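Local coordinates for S-layer domain-containing protein (Ruminiclostridium thermocellum ATCC 27405, PDB 4QVS) that is of unknown function but contains a concanavalin A-like lectin/glucanase domain, a fold that binds carbohydrate in many relatives, at residues 7-12 with 62-67; 32-35 with 39-42; 71-76 with 88-93; 109-114 with 120-125. All blocks are in the same frame, centred on the assembly; numbering follows the deposited sequence.

Contact 1 of 4, residues 7-12 with 62-67. With NA (sodium ion), chain C.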
loop_
_atom_site.group_PDB
_atom_site.type_symbol
_atom_site.label_atom_id
_atom_site.label_comp_id
_atom_site.label_asym_id
_atom_site.label_seq_id
_atom_site.Cartn_x
_atom_site.Cartn_y
_atom_site.Cartn_z
ATOM N N ALA A 7 10.262 26.773 -2.001
ATOM C CA ALA A 7 9.238 27.360 -1.179
ATOM C C ALA A 7 8.804 26.474 -0.007
ATOM O O ALA A 7 9.009 25.241 0.003
ATOM C CB ALA A 7 8.042 27.662 -2.047
ATOM N N TRP A 8 8.159 27.130 0.951
ATOM C CA TRP A 8 7.607 26.486 2.131
ATOM C C TRP A 8 6.378 27.225 2.659
ATOM O O TRP A 8 6.497 28.287 3.253
ATOM C CB TRP A 8 8.685 26.403 3.223
ATOM C CG TRP A 8 8.257 25.711 4.450
ATOM C CD1 TRP A 8 7.128 24.990 4.636
ATOM C CD2 TRP A 8 9.055 25.531 5.658
ATOM N NE1 TRP A 8 7.140 24.410 5.923
ATOM C CE2 TRP A 8 8.305 24.746 6.552
ATOM C CE3 TRP A 8 10.308 26.003 6.070
ATOM C CZ2 TRP A 8 8.786 24.381 7.845
ATOM C CZ3 TRP A 8 10.784 25.649 7.362
ATOM C CH2 TRP A 8 10.017 24.852 8.220
ATOM N N TYR A 9 5.204 26.618 2.483
ATOM C CA TYR A 9 3.948 27.148 2.990
ATOM C C TYR A 9 3.592 26.409 4.290
ATOM O O TYR A 9 3.304 25.212 4.284
ATOM C CB TYR A 9 2.847 27.039 1.942
ATOM C CG TYR A 9 3.175 27.917 0.744
ATOM C CD1 TYR A 9 3.006 29.319 0.807
ATOM C CD2 TYR A 9 3.751 27.386 -0.380
ATOM C CE1 TYR A 9 3.376 30.156 -0.238
ATOM C CE2 TYR A 9 4.081 28.222 -1.458
ATOM C CZ TYR A 9 3.900 29.597 -1.368
ATOM O OH TYR A 9 4.254 30.380 -2.443
HETATM N N MSE A 10 3.622 27.156 5.385
HETATM C CA MSE A 10 3.345 26.613 6.710
HETATM C C MSE A 10 1.901 26.823 7.018
HETATM O O MSE A 10 1.387 26.251 7.960
HETATM C CB MSE A 10 4.189 27.345 7.745
HETATM C CG MSE A 10 5.673 27.106 7.542
HETATM SE SE MSE A 10 6.564 28.029 9.040
HETATM C CE MSE A 10 6.106 26.594 10.321
ATOM N N PHE A 11 1.241 27.703 6.261
ATOM C CA PHE A 11 -0.182 27.944 6.434
ATOM C C PHE A 11 -0.628 28.194 7.886
ATOM O O PHE A 11 -1.705 27.712 8.288
ATOM C CB PHE A 11 -0.997 26.773 5.864
ATOM C CG PHE A 11 -0.790 26.520 4.397
ATOM C CD1 PHE A 11 -1.159 27.495 3.443
ATOM C CD2 PHE A 11 -0.324 25.311 3.938
ATOM C CE1 PHE A 11 -1.006 27.244 2.099
ATOM C CE2 PHE A 11 -0.170 25.066 2.568
ATOM C CZ PHE A 11 -0.501 26.058 1.649
ATOM N N ASP A 12 0.176 28.938 8.658
ATOM C CA ASP A 12 -0.144 29.222 10.064
ATOM C C ASP A 12 -0.953 30.487 10.295
ATOM O O ASP A 12 -1.760 30.533 11.211
ATOM C CB ASP A 12 1.131 29.282 10.910
ATOM C CG ASP A 12 1.788 27.915 11.056
ATOM O OD1 ASP A 12 1.074 26.892 10.904
ATOM O OD2 ASP A 12 3.004 27.860 11.284
ATOM N N ASP A 62 2.233 31.614 -9.873
ATOM C CA ASP A 62 2.694 31.111 -11.162
ATOM C C ASP A 62 4.194 30.899 -11.140
ATOM O O ASP A 62 4.899 31.673 -10.531
ATOM C CB ASP A 62 2.412 32.142 -12.294
ATOM C CG ASP A 62 0.936 32.502 -12.442
ATOM O OD1 ASP A 62 0.065 31.896 -11.773
ATOM O OD2 ASP A 62 0.637 33.427 -13.251
ATOM N N GLY A 63 4.681 29.884 -11.837
ATOM C CA GLY A 63 6.120 29.625 -11.973
ATOM C C GLY A 63 6.787 28.844 -10.838
ATOM O O GLY A 63 7.917 28.415 -10.940
ATOM N N ILE A 64 6.073 28.605 -9.776
ATOM C CA ILE A 64 6.714 28.013 -8.624
ATOM C C ILE A 64 7.487 26.713 -8.894
ATOM O O ILE A 64 8.541 26.534 -8.304
ATOM C CB ILE A 64 5.753 27.960 -7.422
ATOM C CG1 ILE A 64 6.572 27.698 -6.153
ATOM C CG2 ILE A 64 4.597 26.975 -7.649
ATOM C CD1 ILE A 64 5.765 27.944 -4.902
ATOM N N ALA A 65 7.033 25.884 -9.849
ATOM C CA ALA A 65 7.715 24.612 -10.176
ATOM C C ALA A 65 8.210 24.385 -11.610
ATOM O O ALA A 65 8.905 23.394 -11.850
ATOM C CB ALA A 65 6.841 23.430 -9.772
ATOM N N GLY A 66 7.926 25.284 -12.542
ATOM C CA GLY A 66 8.288 25.052 -13.949
ATOM C C GLY A 66 9.664 25.466 -14.441
ATOM O O GLY A 66 9.883 25.570 -15.650
ATOM N N THR A 67 10.611 25.681 -13.537
ATOM C CA THR A 67 11.938 26.096 -13.967
ATOM C C THR A 67 13.015 25.125 -13.504
ATOM O O THR A 67 14.189 25.445 -13.542
ATOM C CB THR A 67 12.251 27.519 -13.452
ATOM O OG1 THR A 67 13.360 28.056 -14.182
ATOM C CG2 THR A 67 12.556 27.534 -11.958
HETATM NA NA NA C . 1.202 24.727 9.668
HETATM O O HOH W 1 3.219 24.598 9.705
#
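I64 meets A7 and Y9 through a single methyl group, CD1. The contact joins strand 7-9 to the loop between strands 57-60 and 71-79, in what is probably a concanavalin A-like beta-sandwich completed by the second subunit. The tight part is small. I64 CG1 stands anti to the backbone N (chi1 -165°), and the chain runs on extended to CD1, which carries the methyl across the gap. There CD1 lies 3.7 Å from A7 CB. It also meets the Y9 ring at its edge, in the ring plane, with CD1 3.8 Å from Y9 CE2. The Y9 and I64 side chains come from opposite directions. The Y9 hydroxyl lies beside the same methyl, but its polar partner is elsewhere: Y9 OH is hydrogen-bonded to G30 O. All three touching residues are buried.

Away from this point the two segments diverge. D62 and T67 are exposed. The second subunit takes a salt bridge from D62 OD2 to its K176, and one of its strands pairs antiparallel with strand 7-9, so the sheet continues across the interface. Beyond the strand the chain turns to a sodium ion, far from I64. N45 O, N47 O and D202 OD1 of the second subunit help to complete the site. The sodium is bound here by M10 O at 2.3 Å and by D12 OD1 at 2.5 Å.

Contact 2 of 4, residues 32-35 with 39-42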
loop_
_atom_site.group_PDB
_atom_site.type_symbol
_atom_site.label_atom_id
_atom_site.label_comp_id
_atom_site.label_asym_id
_atom_site.label_seq_id
_atom_site.Cartn_x
_atom_site.Cartn_y
_atom_site.Cartn_z
ATOM N N ALA A 32 0.658 32.188 -1.285
ATOM C CA ALA A 32 -0.355 31.190 -1.648
ATOM C C ALA A 32 -1.708 31.804 -1.326
ATOM O O ALA A 32 -1.821 32.533 -0.368
ATOM C CB ALA A 32 -0.169 29.896 -0.867
ATOM N N VAL A 33 -2.740 31.538 -2.119
ATOM C CA VAL A 33 -4.039 32.067 -1.820
ATOM C C VAL A 33 -5.011 30.936 -1.525
ATOM O O VAL A 33 -5.208 30.025 -2.337
ATOM C CB VAL A 33 -4.573 32.934 -3.014
ATOM C CG1 VAL A 33 -5.879 33.602 -2.621
ATOM C CG2 VAL A 33 -3.535 33.993 -3.384
ATOM N N LEU A 34 -5.719 31.070 -0.414
ATOM C CA LEU A 34 -6.687 30.073 0.027
ATOM C C LEU A 34 -8.105 30.489 -0.317
ATOM O O LEU A 34 -8.471 31.610 -0.026
ATOM C CB LEU A 34 -6.631 29.928 1.567
ATOM C CG LEU A 34 -7.686 29.008 2.229
ATOM C CD1 LEU A 34 -7.639 27.636 1.597
ATOM C CD2 LEU A 34 -7.515 28.870 3.760
ATOM N N TYR A 35 -8.880 29.564 -0.894
ATOM C CA TYR A 35 -10.294 29.746 -1.170
ATOM C C TYR A 35 -10.999 28.656 -0.335
ATOM O O TYR A 35 -11.090 27.495 -0.733
ATOM C CB TYR A 35 -10.574 29.634 -2.665
ATOM C CG TYR A 35 -9.814 30.677 -3.488
ATOM C CD1 TYR A 35 -10.323 31.948 -3.689
ATOM C CD2 TYR A 35 -8.579 30.380 -4.013
ATOM C CE1 TYR A 35 -9.631 32.900 -4.446
ATOM C CE2 TYR A 35 -7.869 31.301 -4.736
ATOM C CZ TYR A 35 -8.404 32.560 -4.949
ATOM O OH TYR A 35 -7.667 33.408 -5.681
ATOM N N GLY A 39 -11.065 28.756 6.414
ATOM C CA GLY A 39 -9.839 29.470 6.816
ATOM C C GLY A 39 -8.836 28.406 7.328
ATOM O O GLY A 39 -9.027 27.205 7.099
ATOM N N VAL A 40 -7.769 28.817 8.005
ATOM C CA VAL A 40 -6.809 27.839 8.551
ATOM C C VAL A 40 -7.250 27.473 9.965
ATOM O O VAL A 40 -7.860 28.285 10.647
ATOM C CB VAL A 40 -5.330 28.296 8.517
ATOM C CG1 VAL A 40 -4.867 28.434 7.074
ATOM C CG2 VAL A 40 -5.093 29.584 9.303
ATOM N N VAL A 41 -6.953 26.263 10.401
ATOM C CA VAL A 41 -7.415 25.814 11.730
ATOM C C VAL A 41 -6.358 24.946 12.407
ATOM O O VAL A 41 -5.428 24.500 11.721
ATOM C CB VAL A 41 -8.742 25.034 11.588
ATOM C CG1 VAL A 41 -9.865 25.901 10.991
ATOM C CG2 VAL A 41 -8.547 23.801 10.731
ATOM N N PRO A 42 -6.482 24.705 13.754
ATOM C CA PRO A 42 -5.463 23.879 14.394
ATOM C C PRO A 42 -5.227 22.620 13.591
ATOM O O PRO A 42 -6.191 21.971 13.210
ATOM C CB PRO A 42 -6.093 23.541 15.767
ATOM C CG PRO A 42 -6.925 24.749 16.082
ATOM C CD PRO A 42 -7.299 25.413 14.758
#
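L34 lays its CD2 methyl against the backbone of G39 and the start of V40. The two segments belong to different small antiparallel sheets far from the centre of the chain, in what is probably a concanavalin A-like beta-sandwich. Strand 32-35 runs between strands 21-22 and 57-60, while strand 40-42 pairs with 47-52. Only three residues link the segments, but they do not pair as a hairpin. At the nearest point, L34 and G39, their CA atoms are 7.5 Å apart, and the leucine side chain spans the gap.

CD2 is the branch that does the touching. It is 3.8 Å from G39 C and 3.9 Å from G39 CA, and so rests on the main chain itself. L34 CG is anti to the backbone N (chi1 174°), which sends the branch point out from strand 32-35 toward the second segment. G39 has a positive phi of 74°, a conformation that favours glycine.

The contact with V40 is looser. L34 CD2 is 4.3 Å from V40 CG1, a marginal apolar approach. L34 is buried, with V49, V58 and F22 also packed on it, and F22 touches V40 as well. G39 and V40 are only partly buried. V40 also leans on the turn after strand 7-9, where its CG1 lies 3.5 Å from F11 O.

Contact 3 of 4, residues 71-76 with 88-93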
loop_
_atom_site.group_PDB
_atom_site.type_symbol
_atom_site.label_atom_id
_atom_site.label_comp_id
_atom_site.label_asym_id
_atom_site.label_seq_id
_atom_site.Cartn_x
_atom_site.Cartn_y
_atom_site.Cartn_z
ATOM N N PHE A 71 13.478 17.809 -9.050
ATOM C CA PHE A 71 12.736 18.492 -7.993
ATOM C C PHE A 71 12.122 17.561 -6.955
ATOM O O PHE A 71 12.106 16.342 -7.108
ATOM C CB PHE A 71 11.588 19.311 -8.624
ATOM C CG PHE A 71 10.532 18.453 -9.262
ATOM C CD1 PHE A 71 9.519 17.872 -8.485
ATOM C CD2 PHE A 71 10.573 18.177 -10.623
ATOM C CE1 PHE A 71 8.563 17.053 -9.055
ATOM C CE2 PHE A 71 9.621 17.346 -11.195
ATOM C CZ PHE A 71 8.620 16.786 -10.410
ATOM N N THR A 72 11.612 18.184 -5.892
ATOM C CA THR A 72 10.837 17.518 -4.875
ATOM C C THR A 72 9.623 18.343 -4.477
ATOM O O THR A 72 9.690 19.556 -4.345
ATOM C CB THR A 72 11.680 17.225 -3.587
ATOM O OG1 THR A 72 12.860 16.510 -3.928
ATOM C CG2 THR A 72 10.885 16.420 -2.610
ATOM N N ILE A 73 8.493 17.678 -4.347
ATOM C CA ILE A 73 7.320 18.270 -3.801
ATOM C C ILE A 73 6.942 17.426 -2.609
ATOM O O ILE A 73 6.703 16.211 -2.750
ATOM C CB ILE A 73 6.127 18.274 -4.770
ATOM C CG1 ILE A 73 6.496 19.093 -6.000
ATOM C CG2 ILE A 73 4.934 18.899 -4.052
ATOM C CD1 ILE A 73 5.531 18.931 -7.148
ATOM N N ALA A 74 6.799 18.074 -1.464
ATOM C CA ALA A 74 6.533 17.329 -0.255
ATOM C C ALA A 74 5.630 18.098 0.653
ATOM O O ALA A 74 5.732 19.311 0.775
ATOM C CB ALA A 74 7.840 17.012 0.431
ATOM N N PHE A 75 4.746 17.376 1.316
ATOM C CA PHE A 75 3.826 18.003 2.203
ATOM C C PHE A 75 3.207 16.983 3.111
ATOM O O PHE A 75 3.251 15.800 2.862
ATOM C CB PHE A 75 2.708 18.632 1.377
ATOM C CG PHE A 75 2.057 17.647 0.450
ATOM C CD1 PHE A 75 2.637 17.344 -0.776
ATOM C CD2 PHE A 75 0.903 16.970 0.835
ATOM C CE1 PHE A 75 2.060 16.414 -1.617
ATOM C CE2 PHE A 75 0.331 16.028 0.003
ATOM C CZ PHE A 75 0.910 15.747 -1.215
ATOM N N TRP A 76 2.529 17.487 4.114
ATOM C CA TRP A 76 1.741 16.643 4.987
ATOM C C TRP A 76 0.299 16.743 4.552
ATOM O O TRP A 76 -0.160 17.843 4.220
ATOM C CB TRP A 76 1.814 17.181 6.404
ATOM C CG TRP A 76 3.024 16.805 7.107
ATOM C CD1 TRP A 76 4.188 17.511 7.226
ATOM C CD2 TRP A 76 3.191 15.590 7.876
ATOM N NE1 TRP A 76 5.092 16.788 8.026
ATOM C CE2 TRP A 76 4.496 15.614 8.427
ATOM C CE3 TRP A 76 2.365 14.493 8.130
ATOM C CZ2 TRP A 76 5.003 14.554 9.238
ATOM C CZ3 TRP A 76 2.870 13.423 8.944
ATOM C CH2 TRP A 76 4.176 13.479 9.483
ATOM N N PHE A 88 -2.431 17.907 -6.014
ATOM C CA PHE A 88 -1.780 19.088 -6.593
ATOM C C PHE A 88 -1.750 18.993 -8.132
ATOM O O PHE A 88 -1.824 17.901 -8.729
ATOM C CB PHE A 88 -0.394 19.444 -6.002
ATOM C CG PHE A 88 0.719 18.512 -6.369
ATOM C CD1 PHE A 88 1.189 18.411 -7.667
ATOM C CD2 PHE A 88 1.378 17.775 -5.369
ATOM C CE1 PHE A 88 2.215 17.561 -7.998
ATOM C CE2 PHE A 88 2.424 16.959 -5.693
ATOM C CZ PHE A 88 2.851 16.840 -6.995
ATOM N N ASP A 89 -1.583 20.132 -8.767
ATOM C CA ASP A 89 -1.583 20.178 -10.243
ATOM C C ASP A 89 -0.839 21.425 -10.632
ATOM O O ASP A 89 -1.118 22.493 -10.132
ATOM C CB ASP A 89 -3.017 20.089 -10.728
ATOM C CG ASP A 89 -3.179 20.281 -12.212
ATOM O OD1 ASP A 89 -2.276 20.029 -13.005
ATOM O OD2 ASP A 89 -4.316 20.577 -12.585
ATOM N N PHE A 90 0.215 21.218 -11.415
ATOM C CA PHE A 90 1.037 22.253 -11.942
ATOM C C PHE A 90 0.933 22.018 -13.430
ATOM O O PHE A 90 1.273 20.946 -13.945
ATOM C CB PHE A 90 2.479 22.173 -11.465
ATOM C CG PHE A 90 2.626 22.332 -9.971
ATOM C CD1 PHE A 90 2.714 23.578 -9.390
ATOM C CD2 PHE A 90 2.652 21.213 -9.151
ATOM C CE1 PHE A 90 2.853 23.711 -8.004
ATOM C CE2 PHE A 90 2.797 21.336 -7.767
ATOM C CZ PHE A 90 2.890 22.583 -7.195
ATOM N N PHE A 91 0.450 23.032 -14.130
ATOM C CA PHE A 91 0.119 22.873 -15.548
ATOM C C PHE A 91 0.462 24.129 -16.374
ATOM O O PHE A 91 0.509 25.223 -15.856
ATOM C CB PHE A 91 -1.386 22.540 -15.645
ATOM C CG PHE A 91 -2.307 23.589 -15.026
ATOM C CD1 PHE A 91 -2.544 23.620 -13.662
ATOM C CD2 PHE A 91 -2.959 24.524 -15.830
ATOM C CE1 PHE A 91 -3.371 24.565 -13.100
ATOM C CE2 PHE A 91 -3.793 25.492 -15.277
ATOM C CZ PHE A 91 -4.011 25.514 -13.915
ATOM N N ASP A 92 0.755 23.912 -17.647
ATOM C CA ASP A 92 1.097 24.963 -18.615
ATOM C C ASP A 92 -0.059 25.939 -18.690
ATOM O O ASP A 92 -1.201 25.514 -18.847
ATOM C CB ASP A 92 1.321 24.299 -19.995
ATOM C CG ASP A 92 1.518 25.307 -21.153
ATOM O OD1 ASP A 92 1.967 26.428 -20.931
ATOM O OD2 ASP A 92 1.213 24.970 -22.305
ATOM N N SER A 93 0.215 27.233 -18.537
ATOM C CA SER A 93 -0.843 28.230 -18.673
ATOM C C SER A 93 -1.312 28.347 -20.165
ATOM O O SER A 93 -2.436 28.769 -20.442
ATOM C CB SER A 93 -0.386 29.599 -18.136
ATOM O OG SER A 93 0.639 30.180 -18.944
#
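The chi1 of F88, 71°, sets its CG between the backbone N and the carbonyl carbon and swings the ring toward I73. I73 reaches back with CG1 anti to the carbonyl carbon (chi1 -62°) and CG2 anti to the backbone N. Both branches therefore bear on the same ring. I73 CD1 is 3.4 Å from F88 CZ, a close approach, and I73 CG2 is 3.6 Å from F88 CE2. The two side chains come from opposite directions.

CD1 has a second neighbour: it lies 3.7 Å from F90 CE2, so this one methyl sits against two rings. The two rings also meet each other: F88 CE1 lies at the edge of the F90 ring, in its plane. F75 supplies a third ring. Its CE1 comes to the edge of the F88 ring, near the ring plane, with F75 CE1 4.0 Å from F88 CD2. The contact is wholly apolar and buried.

The strands run roughly antiparallel, at 151°, with axes 10.9 Å apart. That distance is too great for pairing within one sheet and fits sheets packed face to face in a beta-sandwich. Strand 88-91 is bonded to strand 99-104, whose L102 touches both F75 and F88. Both segments also pair antiparallel with strands of the second subunit, so their sheets run on across the interface.

Contact 4 of 4, residues 109-114 with 120-125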
loop_
_atom_site.group_PDB
_atom_site.type_symbol
_atom_site.label_atom_id
_atom_site.label_comp_id
_atom_site.label_asym_id
_atom_site.label_seq_id
_atom_site.Cartn_x
_atom_site.Cartn_y
_atom_site.Cartn_z
ATOM N N LYS A 109 -4.725 4.771 -2.374
ATOM C CA LYS A 109 -3.475 4.873 -3.110
ATOM C C LYS A 109 -3.368 6.318 -3.620
ATOM O O LYS A 109 -4.316 7.099 -3.472
ATOM C CB LYS A 109 -3.447 3.950 -4.310
ATOM C CG LYS A 109 -3.584 2.496 -3.956
ATOM C CD LYS A 109 -3.327 1.612 -5.153
ATOM C CE LYS A 109 -4.360 1.772 -6.237
ATOM N NZ LYS A 109 -4.419 0.527 -7.046
ATOM N N ILE A 110 -2.190 6.659 -4.131
ATOM C CA ILE A 110 -1.911 7.970 -4.712
ATOM C C ILE A 110 -1.211 7.728 -6.034
ATOM O O ILE A 110 -0.556 6.698 -6.215
ATOM C CB ILE A 110 -1.029 8.903 -3.834
ATOM C CG1 ILE A 110 0.332 8.288 -3.545
ATOM C CG2 ILE A 110 -1.742 9.260 -2.548
ATOM C CD1 ILE A 110 1.223 9.085 -2.599
ATOM N N LYS A 111 -1.385 8.664 -6.953
ATOM C CA LYS A 111 -0.770 8.570 -8.259
ATOM C C LYS A 111 -0.183 9.895 -8.675
ATOM O O LYS A 111 -0.776 10.957 -8.487
ATOM C CB LYS A 111 -1.800 8.190 -9.311
ATOM C CG LYS A 111 -1.205 8.002 -10.700
ATOM C CD LYS A 111 -2.208 7.377 -11.646
ATOM C CE LYS A 111 -3.259 8.413 -12.033
ATOM N NZ LYS A 111 -4.471 7.794 -12.631
ATOM N N PHE A 112 0.980 9.810 -9.277
ATOM C CA PHE A 112 1.630 10.963 -9.792
ATOM C C PHE A 112 1.692 10.737 -11.280
ATOM O O PHE A 112 1.970 9.655 -11.732
ATOM C CB PHE A 112 3.003 11.127 -9.173
ATOM C CG PHE A 112 3.745 12.263 -9.708
ATOM C CD1 PHE A 112 3.277 13.560 -9.498
ATOM C CD2 PHE A 112 4.881 12.067 -10.446
ATOM C CE1 PHE A 112 3.946 14.652 -10.022
ATOM C CE2 PHE A 112 5.562 13.161 -10.983
ATOM C CZ PHE A 112 5.086 14.458 -10.769
ATOM N N ALA A 113 1.381 11.773 -12.023
ATOM C CA ALA A 113 1.335 11.730 -13.495
ATOM C C ALA A 113 1.987 12.962 -14.072
ATOM O O ALA A 113 1.867 14.036 -13.496
ATOM C CB ALA A 113 -0.092 11.664 -13.984
HETATM N N MSE A 114 2.723 12.774 -15.168
HETATM C CA MSE A 114 3.355 13.842 -15.930
HETATM C C MSE A 114 2.978 13.541 -17.332
HETATM O O MSE A 114 2.995 12.358 -17.733
HETATM C CB MSE A 114 4.878 13.797 -15.931
HETATM C CG MSE A 114 5.482 13.822 -14.518
HETATM SE SE MSE A 114 7.345 14.439 -14.503
HETATM C CE MSE A 114 7.124 16.155 -15.432
ATOM N N TYR A 120 -4.444 11.159 -22.022
ATOM C CA TYR A 120 -4.148 9.822 -22.517
ATOM C C TYR A 120 -2.698 9.560 -22.656
ATOM O O TYR A 120 -2.329 8.463 -23.019
ATOM C CB TYR A 120 -4.841 9.543 -23.857
ATOM C CG TYR A 120 -6.317 9.667 -23.718
ATOM C CD1 TYR A 120 -7.047 8.724 -22.993
ATOM C CD2 TYR A 120 -7.007 10.745 -24.284
ATOM C CE1 TYR A 120 -8.421 8.856 -22.827
ATOM C CE2 TYR A 120 -8.383 10.882 -24.132
ATOM C CZ TYR A 120 -9.087 9.951 -23.401
ATOM O OH TYR A 120 -10.465 10.092 -23.264
ATOM N N GLY A 121 -1.861 10.550 -22.403
ATOM C CA GLY A 121 -0.436 10.326 -22.518
ATOM C C GLY A 121 0.236 10.348 -21.166
ATOM O O GLY A 121 1.429 10.380 -21.076
ATOM N N GLU A 122 -0.523 10.360 -20.110
ATOM C CA GLU A 122 0.111 10.399 -18.795
ATOM C C GLU A 122 1.092 9.265 -18.540
ATOM O O GLU A 122 0.828 8.124 -18.870
ATOM C CB GLU A 122 -0.943 10.376 -17.716
ATOM C CG GLU A 122 -1.681 11.691 -17.577
ATOM C CD GLU A 122 -2.681 11.653 -16.431
ATOM O OE1 GLU A 122 -2.798 10.604 -15.787
ATOM O OE2 GLU A 122 -3.363 12.666 -16.170
ATOM N N LYS A 123 2.260 9.629 -18.034
ATOM C CA LYS A 123 3.270 8.676 -17.559
ATOM C C LYS A 123 3.076 8.793 -16.064
ATOM O O LYS A 123 3.129 9.899 -15.521
ATOM C CB LYS A 123 4.710 9.066 -17.907
ATOM C CG LYS A 123 5.024 9.302 -19.365
ATOM C CD LYS A 123 4.624 8.130 -20.223
ATOM C CE LYS A 123 4.777 8.490 -21.688
ATOM N NZ LYS A 123 4.036 7.494 -22.499
ATOM N N THR A 124 2.910 7.664 -15.392
ATOM C CA THR A 124 2.515 7.670 -14.005
ATOM C C THR A 124 3.314 6.816 -13.047
ATOM O O THR A 124 4.057 5.928 -13.455
ATOM C CB THR A 124 1.141 7.062 -13.938
ATOM O OG1 THR A 124 1.261 5.691 -14.301
ATOM C CG2 THR A 124 0.215 7.751 -14.934
ATOM N N ILE A 125 3.120 7.096 -11.759
ATOM C CA ILE A 125 3.669 6.285 -10.673
ATOM C C ILE A 125 2.507 6.123 -9.725
ATOM O O ILE A 125 1.873 7.117 -9.351
ATOM C CB ILE A 125 4.760 6.979 -9.862
ATOM C CG1 ILE A 125 5.669 7.820 -10.744
ATOM C CG2 ILE A 125 5.546 5.941 -9.070
ATOM C CD1 ILE A 125 6.590 8.727 -9.954
#
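The F112 ring takes a methyl at its edge: I125 CD1 lies near the ring plane, 3.8 Å from F112 CD2. The two side chains lie side by side and point the same way. M100 and L102 of strand 99-104 also touch F112. The other flat group is the E122 carboxylate, which packs against a methyl, with E122 OE1 3.4 Å from A113 CB. Its charge is answered elsewhere: OE2 is hydrogen-bonded to Y99 OH and forms a salt bridge with R101.

Strands 110-115 and 123-126 form an antiparallel beta hairpin, and 123-126 is the outermost strand of its sheet within this chain. F112 with I125 and M114 with K123 are hydrogen-bonded pairs. Each has two backbone bonds, such as K123 N to M114 O at 2.8 Å, with an N-H...O angle of 174°. A113 with T124 is the non-hydrogen-bonded pair between them, and there the CA atoms close to 4.3 Å.

On the same face as A113 and T124, the K111 chain crosses T124 obliquely. K111 CG is anti to the backbone N (chi1 -177°), and the bend at chi3 follows CD, which passes 4.1 Å from T124 CB. K111 NZ is hydrogen-bonded to Y192 OH of the second subunit.

From the N terminus, contact 1 opens at strand 7-9 and closes a long loop at 62-67. Contact 2 lies wholly within that loop and closes a much shorter one, between strands 32-35 and 40-42. Contact 3 then ties strand 71-79 to strand 85-91, and contact 4 closes the hairpin 110-115/123-126. Contacts 1, 3 and 4 follow in series, and none cross. Contact 1 touches contact 2 where Y9 and F11 pack on A32, and touches contact 3 where I64 and A65 meet F90. Strand 85-91 of contact 3 and the hairpin of contact 4 belong to one sheet, and the contacts meet as F71 and F88 pack on F112. All four reach the second subunit.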